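Local coordinates for Tat-secreted protein Rv2525c (Mycobacterium tuberculosis, PDB 4PMQ), which probably hydrolyses peptidoglycan as a glycosidase and cleaves p-nitrophenyl esters in vitro, preferring the butyrate, although its physiological role is not settled, at residues 9-14 and 29-34; 75-80 and 119-124. All coordinates share one frame; numbering follows the deposited sequence.

Contact 1: residues 9-14 and 29-34; sequences DYAAGV and IRYVSD
A water between Ile29 and Tyr10 is gripped by three groups: it donates to Ile29 O at 2.6 Å, accepts from Tyr10 N at 2.9 Å, and takes a longer bond from Arg30 NH1 at 3.2 Å. It fills the place where the two chains splay apart and no direct hydrogen bond joins them. A second water receives the hydroxyl proton of Tyr31 OH (2.6 Å) and donates to Asp9 OD1 (2.7 Å), while Asp9 OD2 is held by Asn195 and Gln179. Arg30 bends at chi2 and chi3 and crosses the Tyr10 side chain obliquely, with Arg30 CD 3.5 Å from Tyr10 CZ. Tyr10 CE2 lies over one guanidinium face, toward its rim, and the two planes are 25° apart; Arg30 NE also forms a salt bridge with Glu51. Tyr10 O meets the edge of the Tyr31 ring, 3.4 Å from CE2, and Ala11 CB packs on the same CE2. Tyr31 OH also binds tartrate and glycerol, which may mark a pocket at the C-terminal ends of these neighbouring parallel strands, the place where TIM-barrel glycoside hydrolases carry their active sites.

Contact 2: residues 75-80 and 119-124; sequences DWLGGA and KNQIVP
Trp76 presents one face of its indole to Ile122 and the opposite face to Leu77, its own chain neighbour, whose CD2 sits 3.7 Å above the ring plane near the rim. On the Ile122 side, CG1 comes closest, 3.5 Å from Trp76 CE3, and CD1 stands over the six-membered ring, 4.2 Å from its centroid and 12° off the normal, a CH-pi contact. Gln121 CB lies at the indole edge, near its plane.

Gln121 carries the polar link. From CG its chain runs extended past the indole, its amide turned 70° from the ring, and NE2 donates to Leu77 O at 2.9 Å. The bond arrives in the carbonyl plane on a lone pair, with an N-H...O angle of 157°. The methylene CB of the same side chain rests against Trp76 O, so one residue touches two successive carbonyls.

Further along, the backbones come close at Gly79, whose CA makes a CA-H...O contact of 3.5 Å with Gln121 O. Ala80 CB then meets Pro124 CB at 3.9 Å.

Trp76 NE1 is hydrogen-bonded to Asp111 OD2, and Ile109 touches both Trp76 and Ile122. The contact thus packs residues 76-80, at the approach to helix 79-96, against helix 115-133, with the loop after strand 105-108 beside the indole; Ser128 OG of helix 115-133 makes a hydrogen bond with Ala80 O.

Contact 1 and contact 2 both come from the parallel beta/alpha part of the fold but join different elements. Residues 9-14 and 29-34 meet where strands 6-9 and 27-31 run out, their centre about 9 Å from the centre of the chain, whereas residues 75-80 and 119-124 bring the turn leading into helix 79-96 against helix 115-133, some 17 Å from that centre. Each is partly buried. Contact 1 relies on waters, with charged side chains that have further partners around it, and borders bound tartrate and glycerol; contact 2 is mostly apolar, with a single direct hydrogen bond. Their centres lie 23 Å apart and they do not touch, though Asp34 is salt-bridged to Arg89 on helix 79-96, the helix that residues 75-80 lead into.

Contact 1: residues 9-14 and 29-34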
loop_
_atom_site.group_PDB
_atom_site.type_symbol
_atom_site.label_atom_id
_atom_site.label_comp_id
_atom_site.label_asym_id
_atom_site.label_seq_id
_atom_site.Cartn_x
_atom_site.Cartn_y
_atom_site.Cartn_z
ATOM N N ASP A 9 -9.082 1.603 0.697
ATOM C CA ASP A 9 -8.116 1.991 -0.331
ATOM C C ASP A 9 -8.883 2.206 -1.643
ATOM O O ASP A 9 -9.904 1.558 -1.880
ATOM C CB ASP A 9 -6.944 1.012 -0.468
ATOM C CG ASP A 9 -7.306 -0.289 -1.149
ATOM O OD1 ASP A 9 -7.428 -0.288 -2.395
ATOM O OD2 ASP A 9 -7.460 -1.299 -0.440
ATOM N N TYR A 10 -8.422 3.152 -2.468
ATOM C CA TYR A 10 -9.141 3.525 -3.694
ATOM C C TYR A 10 -8.243 4.312 -4.599
ATOM O O TYR A 10 -7.432 5.100 -4.105
ATOM C CB TYR A 10 -10.390 4.370 -3.359
ATOM C CG TYR A 10 -10.196 5.337 -2.208
ATOM C CD1 TYR A 10 -10.343 4.917 -0.888
ATOM C CD2 TYR A 10 -9.886 6.680 -2.438
ATOM C CE1 TYR A 10 -10.172 5.797 0.177
ATOM C CE2 TYR A 10 -9.741 7.583 -1.375
ATOM C CZ TYR A 10 -9.870 7.125 -0.070
ATOM O OH TYR A 10 -9.723 7.946 1.011
ATOM N N ALA A 11 -8.407 4.118 -5.909
ATOM C CA ALA A 11 -7.599 4.818 -6.912
ATOM C C ALA A 11 -8.415 5.774 -7.776
ATOM O O ALA A 11 -7.813 6.673 -8.383
ATOM C CB ALA A 11 -6.928 3.792 -7.823
ATOM N N ALA A 12 -9.749 5.567 -7.900
ATOM C CA ALA A 12 -10.557 6.303 -8.877
ATOM C C ALA A 12 -10.853 7.758 -8.533
ATOM O O ALA A 12 -11.261 8.505 -9.413
ATOM C CB ALA A 12 -11.871 5.581 -9.153
ATOM N N GLY A 13 -10.642 8.165 -7.290
ATOM C CA GLY A 13 -10.959 9.532 -6.907
ATOM C C GLY A 13 -10.592 9.842 -5.476
ATOM O O GLY A 13 -10.047 8.996 -4.759
ATOM N N VAL A 14 -10.834 11.088 -5.082
ATOM C CA VAL A 14 -10.540 11.562 -3.734
ATOM C C VAL A 14 -11.854 11.619 -2.983
ATOM O O VAL A 14 -12.802 12.216 -3.476
ATOM C CB VAL A 14 -9.824 12.940 -3.755
ATOM C CG1 VAL A 14 -9.618 13.477 -2.344
ATOM C CG2 VAL A 14 -8.488 12.848 -4.500
ATOM N N ILE A 29 -5.803 3.920 3.206
ATOM C CA ILE A 29 -4.462 3.573 2.696
ATOM C C ILE A 29 -4.431 4.252 1.356
ATOM O O ILE A 29 -5.263 3.927 0.500
ATOM C CB ILE A 29 -4.191 2.032 2.583
ATOM C CG1 ILE A 29 -4.435 1.298 3.923
ATOM C CG2 ILE A 29 -2.749 1.817 2.091
ATOM C CD1 ILE A 29 -4.618 -0.165 3.808
ATOM N N ARG A 30 -3.521 5.209 1.179
ATOM C CA ARG A 30 -3.521 6.083 0.026
ATOM C C ARG A 30 -2.220 6.045 -0.774
ATOM O O ARG A 30 -1.128 5.854 -0.228
ATOM C CB ARG A 30 -3.821 7.519 0.525
ATOM C CG ARG A 30 -5.218 7.643 1.189
ATOM C CD ARG A 30 -6.348 7.434 0.185
ATOM N NE ARG A 30 -6.355 8.574 -0.721
ATOM C CZ ARG A 30 -5.986 8.547 -1.999
ATOM N NH1 ARG A 30 -5.645 7.394 -2.580
ATOM N NH2 ARG A 30 -5.960 9.674 -2.709
ATOM N N TYR A 31 -2.351 6.265 -2.100
ATOM C CA TYR A 31 -1.244 6.153 -3.019
ATOM C C TYR A 31 -0.293 7.318 -3.000
ATOM O O TYR A 31 -0.692 8.469 -3.237
ATOM C CB TYR A 31 -1.782 6.024 -4.448
ATOM C CG TYR A 31 -2.513 4.732 -4.674
ATOM C CD1 TYR A 31 -1.813 3.540 -4.866
ATOM C CD2 TYR A 31 -3.906 4.686 -4.674
ATOM C CE1 TYR A 31 -2.475 2.344 -5.098
ATOM C CE2 TYR A 31 -4.584 3.484 -4.895
ATOM C CZ TYR A 31 -3.859 2.319 -5.114
ATOM O OH TYR A 31 -4.492 1.121 -5.346
ATOM N N VAL A 32 0.990 6.985 -2.862
ATOM C CA VAL A 32 2.062 7.967 -3.004
ATOM C C VAL A 32 2.762 7.655 -4.352
ATOM O O VAL A 32 3.980 7.524 -4.437
ATOM C CB VAL A 32 3.015 8.016 -1.782
ATOM C CG1 VAL A 32 2.284 8.589 -0.563
ATOM C CG2 VAL A 32 3.623 6.637 -1.455
ATOM N N SER A 33 1.944 7.545 -5.412
ATOM C CA SER A 33 2.380 7.198 -6.771
ATOM C C SER A 33 1.769 8.082 -7.831
ATOM O O SER A 33 0.689 8.637 -7.654
ATOM C CB SER A 33 1.960 5.770 -7.096
ATOM O OG SER A 33 2.444 4.864 -6.139
ATOM N N ASP A 34 2.454 8.173 -8.970
ATOM C CA ASP A 34 1.965 8.894 -10.136
ATOM C C ASP A 34 0.930 8.048 -10.853
ATOM O O ASP A 34 0.816 6.842 -10.599
ATOM C CB ASP A 34 3.131 9.201 -11.087
ATOM C CG ASP A 34 4.141 10.178 -10.501
ATOM O OD1 ASP A 34 3.739 11.301 -10.125
ATOM O OD2 ASP A 34 5.324 9.815 -10.412
HETATM O O HOH W 1 -7.054 0.990 -4.760
HETATM O O HOH W 2 -5.765 4.281 -1.984
#

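Contact 2: residues 75-80 and 119-124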
loop_
_atom_site.group_PDB
_atom_site.type_symbol
_atom_site.label_atom_id
_atom_site.label_comp_id
_atom_site.label_asym_id
_atom_site.label_seq_id
_atom_site.Cartn_x
_atom_site.Cartn_y
_atom_site.Cartn_z
ATOM N N ASP A 75 5.656 -2.901 -11.088
ATOM C CA ASP A 75 6.840 -2.187 -10.640
ATOM C C ASP A 75 8.029 -3.089 -10.362
ATOM O O ASP A 75 9.168 -2.688 -10.631
ATOM C CB ASP A 75 6.541 -1.364 -9.375
ATOM C CG ASP A 75 5.415 -0.364 -9.561
ATOM O OD1 ASP A 75 5.315 0.215 -10.663
ATOM O OD2 ASP A 75 4.675 -0.129 -8.591
ATOM N N TRP A 76 7.777 -4.290 -9.798
ATOM C CA TRP A 76 8.882 -5.164 -9.366
ATOM C C TRP A 76 9.591 -5.914 -10.522
ATOM O O TRP A 76 10.641 -6.506 -10.287
ATOM C CB TRP A 76 8.326 -6.180 -8.351
ATOM C CG TRP A 76 7.172 -6.974 -8.880
ATOM C CD1 TRP A 76 5.837 -6.680 -8.774
ATOM C CD2 TRP A 76 7.259 -8.219 -9.572
ATOM N NE1 TRP A 76 5.090 -7.688 -9.348
ATOM C CE2 TRP A 76 5.940 -8.647 -9.838
ATOM C CE3 TRP A 76 8.331 -9.031 -9.978
ATOM C CZ2 TRP A 76 5.669 -9.872 -10.455
ATOM C CZ3 TRP A 76 8.054 -10.246 -10.574
ATOM C CH2 TRP A 76 6.740 -10.634 -10.839
ATOM N N LEU A 77 9.062 -5.862 -11.752
ATOM C CA LEU A 77 9.702 -6.600 -12.845
ATOM C C LEU A 77 11.155 -6.182 -13.076
ATOM O O LEU A 77 11.981 -7.050 -13.366
ATOM C CB LEU A 77 8.908 -6.480 -14.151
ATOM C CG LEU A 77 7.521 -7.143 -14.127
ATOM C CD1 LEU A 77 6.767 -6.826 -15.416
ATOM C CD2 LEU A 77 7.640 -8.675 -13.956
ATOM N N GLY A 78 11.445 -4.888 -12.937
ATOM C CA GLY A 78 12.787 -4.335 -13.149
ATOM C C GLY A 78 13.783 -4.513 -12.015
ATOM O O GLY A 78 14.896 -3.974 -12.081
ATOM N N GLY A 79 13.407 -5.276 -10.979
ATOM C CA GLY A 79 14.293 -5.589 -9.865
ATOM C C GLY A 79 14.915 -4.376 -9.188
ATOM O O GLY A 79 14.220 -3.402 -8.891
ATOM N N ALA A 80 16.247 -4.434 -8.945
ATOM C CA ALA A 80 16.960 -3.401 -8.175
ATOM C C ALA A 80 16.872 -2.018 -8.814
ATOM O O ALA A 80 16.568 -1.036 -8.112
ATOM C CB ALA A 80 18.405 -3.800 -7.971
ATOM N N LYS A 119 12.603 -14.534 -5.936
ATOM C CA LYS A 119 14.055 -14.518 -5.722
ATOM C C LYS A 119 14.802 -13.681 -6.762
ATOM O O LYS A 119 15.772 -12.984 -6.419
ATOM C CB LYS A 119 14.608 -15.948 -5.709
ATOM C CG LYS A 119 16.069 -16.057 -5.290
ATOM C CD LYS A 119 16.272 -15.868 -3.762
ATOM C CE LYS A 119 17.670 -15.402 -3.396
ATOM N NZ LYS A 119 18.734 -16.281 -3.957
ATOM N N ASN A 120 14.395 -13.777 -8.022
ATOM C CA ASN A 120 15.143 -13.089 -9.073
ATOM C C ASN A 120 14.782 -11.622 -9.263
ATOM O O ASN A 120 15.635 -10.854 -9.741
ATOM C CB ASN A 120 14.968 -13.820 -10.393
ATOM C CG ASN A 120 15.592 -15.207 -10.423
ATOM O OD1 ASN A 120 16.564 -15.482 -9.707
ATOM N ND2 ASN A 120 15.129 -16.062 -11.370
ATOM N N GLN A 121 13.530 -11.244 -8.977
ATOM C CA GLN A 121 13.085 -9.865 -9.247
ATOM C C GLN A 121 12.575 -9.132 -7.991
ATOM O O GLN A 121 12.968 -7.985 -7.730
ATOM C CB GLN A 121 11.979 -9.892 -10.316
ATOM C CG GLN A 121 12.514 -10.396 -11.696
ATOM C CD GLN A 121 11.429 -10.707 -12.711
ATOM O OE1 GLN A 121 10.833 -11.792 -12.696
ATOM N NE2 GLN A 121 11.202 -9.797 -13.675
ATOM N N ILE A 122 11.680 -9.762 -7.226
ATOM C CA ILE A 122 11.071 -9.072 -6.065
ATOM C C ILE A 122 12.099 -8.809 -4.943
ATOM O O ILE A 122 12.058 -7.731 -4.366
ATOM C CB ILE A 122 9.837 -9.845 -5.538
ATOM C CG1 ILE A 122 8.773 -9.878 -6.651
ATOM C CG2 ILE A 122 9.291 -9.154 -4.257
ATOM C CD1 ILE A 122 7.594 -10.856 -6.356
ATOM N N VAL A 123 13.006 -9.759 -4.666
ATOM C CA VAL A 123 14.020 -9.560 -3.624
ATOM C C VAL A 123 14.877 -8.296 -3.999
ATOM O O VAL A 123 14.881 -7.348 -3.204
ATOM C CB VAL A 123 14.873 -10.835 -3.388
ATOM C CG1 VAL A 123 16.137 -10.528 -2.588
ATOM C CG2 VAL A 123 14.037 -11.901 -2.674
ATOM N N PRO A 124 15.506 -8.182 -5.192
ATOM C CA PRO A 124 16.280 -6.948 -5.440
ATOM C C PRO A 124 15.371 -5.712 -5.426
ATOM O O PRO A 124 15.821 -4.631 -5.023
ATOM C CB PRO A 124 16.934 -7.173 -6.798
ATOM C CG PRO A 124 16.315 -8.392 -7.376
ATOM C CD PRO A 124 15.700 -9.184 -6.264
#